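Local coordinates for protein putative alpha-L-fucosidase (Bacteroides thetaiotaomicron VPI-5482, PDB 3GZA) that probably hydrolyses alpha-L-fucoside linkages as a TIM-barrel enzyme of glycoside hydrolase family 29, at residues P12-W17 and N205-H210; D213-R218 and Y264-M269; G122-I127 and D175-W180. All blocks are in the same frame, centred on the assembly; numbering follows the deposited sequence. Where two conformers were deposited one is given.

Contact 1. Residues P12-W17 and N205-H210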
# COMPACT_ATOMS: atom_id res chain seq x y z
N PRO A 12 38.88 -1.97 -5.88
CA PRO A 12 38.68 -2.68 -7.13
C PRO A 12 37.31 -2.45 -7.78
O PRO A 12 37.23 -2.30 -9.01
CB PRO A 12 38.85 -4.12 -6.70
CG PRO A 12 39.82 -4.06 -5.59
CD PRO A 12 39.43 -2.83 -4.83
N HIS A 13 36.21 -2.38 -7.01
CA HIS A 13 34.89 -2.23 -7.62
C HIS A 13 34.60 -0.79 -8.09
O HIS A 13 33.58 -0.54 -8.74
CB HIS A 13 33.78 -2.76 -6.70
CG HIS A 13 33.36 -1.80 -5.62
ND1 HIS A 13 34.10 -1.61 -4.48
CD2 HIS A 13 32.27 -1.01 -5.52
CE1 HIS A 13 33.48 -0.71 -3.72
NE2 HIS A 13 32.36 -0.34 -4.32
N GLN A 14 35.49 0.15 -7.77
CA GLN A 14 35.34 1.51 -8.23
C GLN A 14 35.98 1.71 -9.60
O GLN A 14 35.72 2.72 -10.25
CB GLN A 14 35.93 2.52 -7.24
CG GLN A 14 35.06 2.73 -6.00
CD GLN A 14 35.71 3.60 -4.96
OE1 GLN A 14 36.81 3.30 -4.46
NE2 GLN A 14 35.04 4.72 -4.63
N LEU A 15 36.79 0.77 -10.08
CA LEU A 15 37.44 0.96 -11.39
C LEU A 15 36.38 1.10 -12.50
O LEU A 15 36.52 1.95 -13.39
CB LEU A 15 38.45 -0.14 -11.68
CG LEU A 15 39.65 -0.19 -10.73
CD1 LEU A 15 40.57 -1.35 -11.14
CD2 LEU A 15 40.46 1.10 -10.76
N LYS A 16 35.29 0.33 -12.41
CA LYS A 16 34.23 0.38 -13.44
C LYS A 16 33.49 1.69 -13.45
O LYS A 16 32.85 2.01 -14.41
CB LYS A 16 33.25 -0.79 -13.31
CG LYS A 16 32.55 -0.91 -11.97
CD LYS A 16 31.48 -1.98 -11.96
CE LYS A 16 30.82 -2.06 -10.60
NZ LYS A 16 31.79 -2.56 -9.60
N TRP A 17 33.56 2.45 -12.34
CA TRP A 17 32.97 3.78 -12.26
C TRP A 17 33.75 4.70 -13.21
O TRP A 17 33.17 5.37 -14.10
CB TRP A 17 33.03 4.32 -10.81
CG TRP A 17 32.67 5.73 -10.78
CD1 TRP A 17 33.53 6.79 -10.60
CD2 TRP A 17 31.37 6.31 -11.01
NE1 TRP A 17 32.84 7.97 -10.73
CE2 TRP A 17 31.52 7.71 -10.95
CE3 TRP A 17 30.10 5.77 -11.25
CZ2 TRP A 17 30.46 8.56 -11.13
CZ3 TRP A 17 29.06 6.63 -11.47
CH2 TRP A 17 29.25 8.00 -11.39
N ASN A 205 30.30 -6.13 -5.16
CA ASN A 205 31.00 -5.31 -6.17
C ASN A 205 30.17 -4.17 -6.71
O ASN A 205 30.56 -3.51 -7.63
CB ASN A 205 31.44 -6.18 -7.31
CG ASN A 205 32.48 -7.16 -6.88
OD1 ASN A 205 33.54 -6.77 -6.37
ND2 ASN A 205 32.17 -8.42 -7.03
N CYS A 206 29.02 -3.94 -6.08
CA CYS A 206 28.11 -2.88 -6.46
C CYS A 206 28.46 -1.55 -5.82
O CYS A 206 28.77 -1.49 -4.64
CB CYS A 206 26.67 -3.30 -6.10
SG CYS A 206 25.36 -2.13 -6.47
N LEU A 207 28.42 -0.47 -6.58
CA LEU A 207 28.68 0.86 -6.03
C LEU A 207 27.54 1.22 -5.12
O LEU A 207 26.38 1.15 -5.51
CB LEU A 207 28.84 1.91 -7.12
CG LEU A 207 30.01 1.71 -8.10
CD1 LEU A 207 29.73 2.40 -9.50
CD2 LEU A 207 31.36 2.11 -7.47
N PHE A 208 27.88 1.62 -3.91
CA PHE A 208 26.90 2.00 -2.88
C PHE A 208 26.82 3.54 -2.85
O PHE A 208 27.81 4.22 -2.51
CB PHE A 208 27.32 1.46 -1.52
CG PHE A 208 26.36 1.81 -0.42
CD1 PHE A 208 25.24 1.02 -0.16
CD2 PHE A 208 26.58 2.95 0.37
CE1 PHE A 208 24.37 1.36 0.85
CE2 PHE A 208 25.70 3.27 1.36
CZ PHE A 208 24.61 2.49 1.62
N TYR A 209 25.67 4.10 -3.25
CA TYR A 209 25.51 5.53 -3.33
C TYR A 209 24.14 5.88 -2.77
O TYR A 209 23.14 5.83 -3.52
CB TYR A 209 25.72 5.97 -4.78
CG TYR A 209 25.56 7.43 -4.97
CD1 TYR A 209 26.53 8.32 -4.53
CD2 TYR A 209 24.45 7.95 -5.60
CE1 TYR A 209 26.36 9.67 -4.66
CE2 TYR A 209 24.27 9.35 -5.70
CZ TYR A 209 25.23 10.18 -5.22
OH TYR A 209 25.14 11.55 -5.25
N HIS A 210 24.01 6.30 -1.51
CA HIS A 210 25.03 6.61 -0.53
C HIS A 210 24.28 6.81 0.78
O HIS A 210 23.06 6.87 0.79
CB HIS A 210 25.76 7.92 -0.88
CG HIS A 210 24.86 9.07 -1.12
ND1 HIS A 210 24.70 10.10 -0.22
CD2 HIS A 210 24.06 9.37 -2.18
CE1 HIS A 210 23.84 10.98 -0.71
NE2 HIS A 210 23.46 10.58 -1.91
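At the end of the TIM barrel where its strands begin, His-13, Lys-16 and Trp-17, from the turn leading into helix 15-20 and from the helix itself, pack against the start of strand 207-209 and the residues before it. His-13 CG sits between its backbone N and carbonyl carbon (chi1 81°), and the ring lies beside the residues leading into the strand: CD2 lies 3.6 Å from Cys-206 O and 3.8 Å from Leu-207 CD2, while His-13 CB rests 3.4 Å from Asn-205 O. The polar tip is held from outside the pair, NE2 bonding Asp-216 OD2. Leu-207 divides its methyls. CD2 also touches Gln-14 CG at 4.0 Å, and CD1 packs on Trp-17 CE3 at 3.8 Å, the two side chains crossing at about a right angle. Lys-16 is modelled in two conformers, one of which bends at chi4 and brings NZ to His-13 O at 2.8 Å, on a lone pair. The same NZ approaches Asn-205 O at 2.5 Å, a length too short to be trusted. An alanine in place of His-13 would probably leave Asp-216 OD2 without its imidazole partner and Leu-207 CD2 less well covered. The apolar cover that Trp-17 and His-13 give Leu-207 is thus the firmer part of the contact, whereas the lysine bridge is probably mobile.

Contact 2. Residues D213-R218 and Y264-M269; sequences DRADFR and YWVPAM
Arg-218 and Ala-268 pair as a parallel beta bridge, CA to CA 5.2 Å, and the dense part of this buried contact is built around them. Arg-218 N donates to Pro-267 O (2.8 Å, 159° at the hydrogen), and Met-269 N returns a bond to Arg-218 O. The arginine side chain then runs back toward Val-266. Its NH1 donates at 2.8 Å to Val-266 O, which lies 20° out of the guanidinium plane, and Ala-268 CB covers one guanidinium face toward the rim, 3.6 Å from NH2. Beside the bridge, Phe-217 CD1 packs on CB of selenomethionine Met-269 at 3.7 Å, the side chains crossing obliquely. Toward Ala-215 the two chains separate: Ala-215 CB is 4.2 Å from Val-266 CG1, and a water spans the separation, donating to both Ala-215 O and Trp-265 O. On this side Arg-214 grips the Asp-216 carboxylate side-on, NE to OD1 and NH2 to OD2, and OD2 also takes a bond from His-13 NE2. In the dense part, NE and NH1 of Arg-218 are met by three backbone carbonyls, of Val-266, Leu-255 and Trp-232, whose negative dipole ends probably help to stabilise the buried positive charge.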
# COMPACT_ATOMS: atom_id res chain seq x y z
N ASP A 213 27.43 7.15 6.17
CA ASP A 213 28.67 6.41 6.45
C ASP A 213 29.53 6.22 5.21
O ASP A 213 30.76 6.08 5.34
CB ASP A 213 28.35 5.02 6.98
CG ASP A 213 27.69 5.04 8.32
OD1 ASP A 213 27.97 5.95 9.14
OD2 ASP A 213 26.83 4.15 8.59
N ARG A 214 28.91 6.18 4.06
CA ARG A 214 29.58 5.79 2.83
C ARG A 214 28.97 6.29 1.55
O ARG A 214 27.75 6.21 1.35
CB ARG A 214 29.58 4.25 2.80
CG ARG A 214 30.24 3.65 1.58
CD ARG A 214 30.14 2.16 1.61
NE ARG A 214 30.45 1.51 0.34
CZ ARG A 214 30.33 0.20 0.14
NH1 ARG A 214 30.00 -0.62 1.13
NH2 ARG A 214 30.60 -0.32 -1.04
N ALA A 215 29.82 6.74 0.63
CA ALA A 215 29.46 7.07 -0.74
C ALA A 215 30.61 6.57 -1.61
O ALA A 215 31.77 6.91 -1.37
CB ALA A 215 29.30 8.54 -0.95
N ASP A 216 30.27 5.72 -2.58
CA ASP A 216 31.29 5.22 -3.51
C ASP A 216 31.62 6.16 -4.66
O ASP A 216 32.59 5.94 -5.39
CB ASP A 216 30.94 3.83 -4.00
CG ASP A 216 31.08 2.77 -2.93
OD1 ASP A 216 31.66 3.00 -1.84
OD2 ASP A 216 30.66 1.62 -3.24
N PHE A 217 30.85 7.23 -4.77
CA PHE A 217 31.14 8.35 -5.64
C PHE A 217 30.34 9.51 -5.07
O PHE A 217 29.54 9.29 -4.15
CB PHE A 217 30.86 8.04 -7.12
CG PHE A 217 29.47 7.63 -7.43
CD1 PHE A 217 28.52 8.57 -7.58
CD2 PHE A 217 29.14 6.29 -7.59
CE1 PHE A 217 27.27 8.24 -7.86
CE2 PHE A 217 27.89 5.93 -7.89
CZ PHE A 217 26.95 6.90 -8.06
N ARG A 218 30.57 10.73 -5.56
CA ARG A 218 29.89 11.91 -5.03
C ARG A 218 29.20 12.65 -6.14
O ARG A 218 29.73 12.72 -7.23
CB ARG A 218 30.86 12.90 -4.35
CG ARG A 218 31.92 13.50 -5.29
CD ARG A 218 32.92 14.32 -4.54
NE ARG A 218 33.59 15.22 -5.48
CZ ARG A 218 34.76 14.98 -6.09
NH1 ARG A 218 35.51 13.91 -5.77
NH2 ARG A 218 35.21 15.87 -6.96
N TYR A 264 40.32 9.56 1.25
CA TYR A 264 39.26 8.66 0.74
C TYR A 264 38.98 8.84 -0.75
O TYR A 264 39.07 9.96 -1.30
CB TYR A 264 37.97 8.89 1.56
CG TYR A 264 38.26 8.66 3.03
CD1 TYR A 264 38.32 7.37 3.54
CD2 TYR A 264 38.57 9.71 3.87
CE1 TYR A 264 38.62 7.13 4.85
CE2 TYR A 264 38.88 9.49 5.19
CZ TYR A 264 38.91 8.19 5.67
OH TYR A 264 39.22 7.98 6.99
N TRP A 265 38.66 7.73 -1.40
CA TRP A 265 38.40 7.73 -2.83
C TRP A 265 36.89 7.83 -3.06
O TRP A 265 36.14 6.85 -2.87
CB TRP A 265 38.96 6.46 -3.47
CG TRP A 265 39.12 6.62 -4.98
CD1 TRP A 265 38.24 6.30 -5.93
CD2 TRP A 265 40.23 7.23 -5.65
NE1 TRP A 265 38.72 6.65 -7.17
CE2 TRP A 265 39.96 7.20 -7.02
CE3 TRP A 265 41.46 7.75 -5.23
CZ2 TRP A 265 40.86 7.69 -7.97
CZ3 TRP A 265 42.34 8.23 -6.17
CH2 TRP A 265 42.03 8.20 -7.51
N VAL A 266 36.42 9.05 -3.35
CA VAL A 266 34.98 9.34 -3.53
C VAL A 266 34.84 10.15 -4.84
O VAL A 266 34.68 11.38 -4.80
CB VAL A 266 34.35 10.09 -2.34
CG1 VAL A 266 32.86 10.09 -2.44
CG2 VAL A 266 34.74 9.44 -0.99
N PRO A 267 34.97 9.47 -5.99
CA PRO A 267 35.09 10.19 -7.24
C PRO A 267 33.86 10.91 -7.71
O PRO A 267 32.74 10.64 -7.30
CB PRO A 267 35.56 9.11 -8.23
CG PRO A 267 35.09 7.83 -7.60
CD PRO A 267 35.10 8.01 -6.18
N ALA A 268 34.12 11.87 -8.60
CA ALA A 268 33.08 12.75 -9.09
C ALA A 268 32.08 12.19 -10.09
O ALA A 268 32.40 11.52 -11.06
CB ALA A 268 33.72 14.03 -9.69
N MSE A 269 30.84 12.51 -9.84
CA MSE A 269 29.72 12.20 -10.71
C MSE A 269 29.13 13.52 -11.21
O MSE A 269 28.99 14.47 -10.46
CB MSE A 269 28.64 11.46 -9.95
CG MSE A 269 27.52 11.07 -10.75
SE MSE A 269 25.96 12.25 -10.62
CE MSE A 269 25.24 11.51 -9.01
O HOH W 1 34.31 5.74 -1.19

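Contact 3. Residues G122-I127 and D175-W180; sequences GLQPGI and DLYMIW
Tyr-177, just before strand 178-181 of the TIM barrel, meets Gln-124 at its ring edge: OE1 lies near the ring plane, 3.4 Å from CD1, and the amide plane stands 86° to the ring. Selenomethionine Met-178 places CE at the edge too, Phe-75 stacks with the ring, and the hydroxyl is bonded to Lys-16 O. Gln-124 CB also touches Tyr-177 CD1. With CG anti to the backbone N (chi1 -176°), Tyr-177 directs its ring toward helix 15-20, touching Trp-17 and Ala-20. The other flat group, the Trp-180 indole, meets the Tyr-128 ring and packs edge-to-face with Tyr-209, and its NE1 bonds the sulfonate of a buffer molecule, probably from crystallisation.

The two segments lie on neighbouring parallel strands of the barrel, joined through helix 148-171 in a beta-alpha-beta crossover. Their short axes approach to 4.9 Å, with their N-to-C directions 28° apart, and the register sets Ile-127 beside Ile-179. Two bonds frame that pair: Ile-127 N donates to Met-178 O, and Trp-180 N to Ile-127 O, both at 3.0 Å. On the face carrying Ile-127, its CD1 meets Leu-176 CD1 at 3.8 Å, and Val-111 of helix 110-121 also touches Ile-127, so this face looks outward to the helical layer. Gly-126 allows close approach: a beta carbon there would fall about 3.0 Å from Met-178 CG, too near to fit. One residue earlier, Pro-125 O serves two hydrogens at once, the amide of Tyr-177 N at 2.8 Å and the CA-H of Leu-176, whose CA is 3.4 Å from the same oxygen.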
# COMPACT_ATOMS: atom_id res chain seq x y z
N GLY A 122 24.96 -5.22 -23.42
CA GLY A 122 26.26 -4.97 -22.86
C GLY A 122 26.41 -3.76 -21.98
O GLY A 122 27.51 -3.20 -21.89
N LEU A 123 25.31 -3.27 -21.41
CA LEU A 123 25.36 -2.18 -20.45
C LEU A 123 25.19 -2.82 -19.07
O LEU A 123 24.52 -3.84 -18.92
CB LEU A 123 24.32 -1.10 -20.69
CG LEU A 123 24.71 0.03 -21.67
CD1 LEU A 123 24.91 -0.54 -23.07
CD2 LEU A 123 23.67 1.13 -21.61
N GLN A 124 25.89 -2.26 -18.08
CA GLN A 124 25.80 -2.76 -16.71
C GLN A 124 24.58 -2.11 -16.05
O GLN A 124 24.45 -0.89 -16.00
CB GLN A 124 27.07 -2.39 -15.96
CG GLN A 124 28.31 -3.10 -16.56
CD GLN A 124 29.65 -2.58 -16.01
OE1 GLN A 124 30.03 -2.90 -14.90
NE2 GLN A 124 30.36 -1.81 -16.81
N PRO A 125 23.68 -2.94 -15.50
CA PRO A 125 22.48 -2.39 -14.87
C PRO A 125 22.63 -1.98 -13.45
O PRO A 125 23.26 -2.70 -12.70
CB PRO A 125 21.49 -3.58 -14.91
CG PRO A 125 22.33 -4.75 -14.89
CD PRO A 125 23.63 -4.41 -15.54
N GLY A 126 22.08 -0.84 -13.11
CA GLY A 126 21.98 -0.41 -11.73
C GLY A 126 20.53 -0.11 -11.37
O GLY A 126 19.69 0.01 -12.22
N ILE A 127 20.28 0.08 -10.07
CA ILE A 127 18.91 0.32 -9.59
C ILE A 127 18.90 1.53 -8.67
O ILE A 127 19.76 1.67 -7.79
CB ILE A 127 18.34 -0.90 -8.89
CG1 ILE A 127 18.19 -2.11 -9.85
CG2 ILE A 127 16.94 -0.54 -8.37
CD1 ILE A 127 17.76 -3.44 -9.22
N ASP A 175 23.83 -9.31 -10.66
CA ASP A 175 24.85 -8.38 -10.14
C ASP A 175 24.65 -7.00 -10.69
O ASP A 175 24.41 -6.81 -11.89
CB ASP A 175 26.25 -8.91 -10.44
CG ASP A 175 26.56 -10.21 -9.70
OD1 ASP A 175 25.83 -10.58 -8.75
OD2 ASP A 175 27.57 -10.88 -10.04
N LEU A 176 24.68 -6.01 -9.80
CA LEU A 176 24.35 -4.64 -10.13
C LEU A 176 25.58 -3.70 -10.13
O LEU A 176 26.56 -3.91 -9.41
CB LEU A 176 23.36 -4.09 -9.10
CG LEU A 176 22.06 -4.89 -8.97
CD1 LEU A 176 21.21 -4.38 -7.81
CD2 LEU A 176 21.31 -4.89 -10.29
N TYR A 177 25.45 -2.68 -10.95
CA TYR A 177 26.49 -1.68 -11.12
C TYR A 177 26.51 -0.73 -9.95
O TYR A 177 27.58 -0.41 -9.44
CB TYR A 177 26.24 -0.93 -12.44
CG TYR A 177 27.31 0.07 -12.78
CD1 TYR A 177 28.49 -0.32 -13.39
CD2 TYR A 177 27.11 1.45 -12.57
CE1 TYR A 177 29.48 0.61 -13.72
CE2 TYR A 177 28.13 2.36 -12.87
CZ TYR A 177 29.28 1.95 -13.49
OH TYR A 177 30.25 2.88 -13.83
N MSE A 178 25.33 -0.23 -9.60
CA MSE A 178 25.20 0.63 -8.45
C MSE A 178 23.80 0.47 -7.89
O MSE A 178 22.89 -0.02 -8.59
CB MSE A 178 25.33 2.12 -8.84
CG MSE A 178 24.25 2.70 -9.67
SE MSE A 178 24.27 4.59 -9.82
CE MSE A 178 25.83 4.81 -10.94
N ILE A 179 23.68 0.89 -6.63
CA ILE A 179 22.41 1.14 -5.95
C ILE A 179 22.51 2.63 -5.62
O ILE A 179 23.46 3.04 -4.95
CB ILE A 179 22.15 0.37 -4.66
CG1 ILE A 179 21.90 -1.13 -4.96
CG2 ILE A 179 20.96 1.01 -3.89
CD1 ILE A 179 20.66 -1.48 -5.77
N TRP A 180 21.55 3.41 -6.13
CA TRP A 180 21.47 4.85 -5.97
C TRP A 180 20.21 5.17 -5.20
O TRP A 180 19.11 4.92 -5.66
CB TRP A 180 21.37 5.50 -7.35
CG TRP A 180 21.28 7.01 -7.46
CD1 TRP A 180 20.98 7.93 -6.47
CD2 TRP A 180 21.41 7.78 -8.66
NE1 TRP A 180 20.99 9.19 -6.97
CE2 TRP A 180 21.24 9.13 -8.32
CE3 TRP A 180 21.68 7.44 -10.00
CZ2 TRP A 180 21.31 10.15 -9.26
CZ3 TRP A 180 21.76 8.46 -10.93
CH2 TRP A 180 21.52 9.79 -10.57

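Overall arrangement
From the N terminus, segment 12-17 comes first, and contact 1 closes the longest loop, when the chain reaches 205-210, 188 residues on. Within that span, contact 3 opens at 122-127 and closes at 175-180, so the shorter loop is enclosed by the longer one. Contact 2 follows in series, from 213-218 to 264-269, and no loop crosses another. All three reach the same barrel sheet. Strand 178-181 of contact 3 adjoins strand 207-209 of contact 1, and the Phe-217 ring of contact 2 reaches Met-178. Contact 1 ties helix 15-20 to strand 207-209, contact 3 joins strands 124-129 and 178-181, and contact 2 joins strand 218-219 to strand 264-273.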